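Local coordinates for protein type III Pentaketide Synthase (Neurospora crassa, PDB 3EUO) that probably catalyses acyl transfer as a fungal type III polyketide synthase of the chalcone/stilbene synthase family, building pentaketide products, at residues Thr104-Thr109 with Lys125-Ser130. Sequence-based numbering, arbitrary orientation.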
loop_
_atom_site.group_PDB
_atom_site.type_symbol
_atom_site.label_atom_id
_atom_site.label_comp_id
_atom_site.label_asym_id
_atom_site.label_seq_id
_atom_site.Cartn_x
_atom_site.Cartn_y
_atom_site.Cartn_z
ATOM N N THR A 104 4.682 17.701 1.929
ATOM C CA THR A 104 5.889 16.936 2.236
ATOM C C THR A 104 5.718 15.424 2.082
ATOM O O THR A 104 6.680 14.716 1.779
ATOM C CB THR A 104 6.381 17.212 3.671
ATOM O OG1 THR A 104 5.353 16.838 4.601
ATOM C CG2 THR A 104 6.733 18.690 3.861
ATOM N N HIS A 105 4.502 14.937 2.332
ATOM C CA HIS A 105 4.189 13.515 2.217
ATOM C C HIS A 105 2.796 13.395 1.613
ATOM O O HIS A 105 1.990 14.331 1.682
ATOM C CB HIS A 105 4.095 12.813 3.582
ATOM C CG HIS A 105 5.285 12.961 4.484
ATOM N ND1 HIS A 105 5.664 14.165 5.040
ATOM C CD2 HIS A 105 6.102 12.027 5.023
ATOM C CE1 HIS A 105 6.699 13.973 5.839
ATOM N NE2 HIS A 105 6.978 12.681 5.856
ATOM N N MET A 106 2.503 12.219 1.069
ATOM C CA MET A 106 1.168 11.866 0.606
ATOM C C MET A 106 0.890 10.462 1.139
ATOM O O MET A 106 1.734 9.578 1.008
ATOM C CB MET A 106 1.123 11.895 -0.927
ATOM C CG MET A 106 -0.239 11.654 -1.566
ATOM S SD MET A 106 -0.114 11.889 -3.373
ATOM C CE MET A 106 -0.616 13.578 -3.571
ATOM N N VAL A 107 -0.253 10.269 1.792
ATOM C CA VAL A 107 -0.677 8.919 2.203
ATOM C C VAL A 107 -2.024 8.653 1.553
ATOM O O VAL A 107 -3.010 9.305 1.892
ATOM C CB VAL A 107 -0.792 8.743 3.740
ATOM C CG1 VAL A 107 -1.198 7.306 4.086
ATOM C CG2 VAL A 107 0.525 9.081 4.431
ATOM N N SER A 108 -2.055 7.701 0.624
ATOM C CA SER A 108 -3.246 7.430 -0.182
ATOM C C SER A 108 -3.741 6.022 0.046
ATOM O O SER A 108 -2.975 5.141 0.419
ATOM C CB SER A 108 -2.954 7.620 -1.678
ATOM O OG SER A 108 -2.441 8.919 -1.930
ATOM N N THR A 109 -5.025 5.808 -0.202
ATOM C CA THR A 109 -5.580 4.466 -0.091
ATOM C C THR A 109 -6.612 4.213 -1.184
ATOM O O THR A 109 -7.253 5.145 -1.680
ATOM C CB THR A 109 -6.152 4.211 1.328
ATOM O OG1 THR A 109 -6.475 2.822 1.492
ATOM C CG2 THR A 109 -7.369 5.066 1.603
ATOM N N LYS A 125 1.067 14.213 -9.680
ATOM C CA LYS A 125 1.538 14.860 -10.914
ATOM C C LYS A 125 0.569 15.947 -11.381
ATOM O O LYS A 125 0.986 17.052 -11.738
ATOM C CB LYS A 125 1.734 13.818 -12.024
ATOM C CG LYS A 125 2.250 14.377 -13.362
ATOM C CD LYS A 125 2.113 13.334 -14.468
ATOM C CE LYS A 125 2.639 13.822 -15.823
ATOM N NZ LYS A 125 1.581 14.452 -16.674
ATOM N N GLU A 126 -0.723 15.625 -11.386
ATOM C CA GLU A 126 -1.752 16.591 -11.767
ATOM C C GLU A 126 -1.806 17.790 -10.821
ATOM O O GLU A 126 -2.099 18.912 -11.247
ATOM C CB GLU A 126 -3.120 15.922 -11.835
ATOM C CG GLU A 126 -3.348 15.083 -13.076
ATOM C CD GLU A 126 -4.825 14.919 -13.395
ATOM O OE1 GLU A 126 -5.589 15.900 -13.228
ATOM O OE2 GLU A 126 -5.226 13.810 -13.812
ATOM N N LEU A 127 -1.511 17.548 -9.544
ATOM C CA LEU A 127 -1.455 18.600 -8.534
ATOM C C LEU A 127 -0.160 19.419 -8.584
ATOM O O LEU A 127 -0.070 20.487 -7.967
ATOM C CB LEU A 127 -1.626 18.006 -7.126
ATOM C CG LEU A 127 -2.983 17.391 -6.761
ATOM C CD1 LEU A 127 -2.850 16.588 -5.471
ATOM C CD2 LEU A 127 -4.058 18.468 -6.608
ATOM N N GLY A 128 0.843 18.915 -9.297
ATOM C CA GLY A 128 2.131 19.598 -9.408
ATOM C C GLY A 128 2.953 19.503 -8.137
ATOM O O GLY A 128 3.723 20.410 -7.814
ATOM N N LEU A 129 2.809 18.392 -7.412
ATOM C CA LEU A 129 3.566 18.189 -6.173
ATOM C C LEU A 129 5.047 17.928 -6.435
ATOM O O LEU A 129 5.446 17.680 -7.573
ATOM C CB LEU A 129 2.945 17.066 -5.333
ATOM C CG LEU A 129 1.468 17.247 -4.975
ATOM C CD1 LEU A 129 1.037 16.173 -4.002
ATOM C CD2 LEU A 129 1.205 18.632 -4.393
ATOM N N SER A 130 5.852 18.002 -5.377
ATOM C CA SER A 130 7.310 17.891 -5.461
ATOM C C SER A 130 7.780 16.579 -6.091
ATOM O O SER A 130 7.200 15.526 -5.847
ATOM C CB SER A 130 7.912 18.021 -4.059
ATOM O OG SER A 130 9.326 17.900 -4.089
#
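Met-106 alone carries the strand's side of this contact, reaching the end of helix 119-127 and the loop beyond it with its terminal methyl. Ahead of it, at Thr-104 and His-105, the CB atoms leave the backbone away from 125-130. Thr-104 OG1 hydrogen-bonds His-105 ND1 at 2.7 Å, at the ring edge and in its plane, and takes a second hydrogen bond from the backbone N of Arg-168; the ring itself packs edge-to-face with that of His-160 on the other face of the sheet. The Met-106 chain leaves the strand extended, CG anti to the backbone N (chi1 -175°), then bends at chi3 (-95°). Its CE comes 4.2 Å from Leu-127 CD1, and Leu-129 lies beside the same methyl, though the exact placement of CE and Leu-129 CD1 is doubtful. Gly-128, with positive phi (74°), closes the helix in a Schellman motif; Leu-127 before it and Leu-129 after it both have CB directed toward the strand. Ala-124, Leu-133 and Leu-170 add further apolar contacts around Met-106. No hydrogen bond links the two segments, which share a small, buried apolar contact. Strand 105-109 lies between parallel neighbours 134-138 and 168-175, and helix 119-127 packs over it as the connection of a beta-alpha-beta unit in the N-terminal half of the thiolase-like fold.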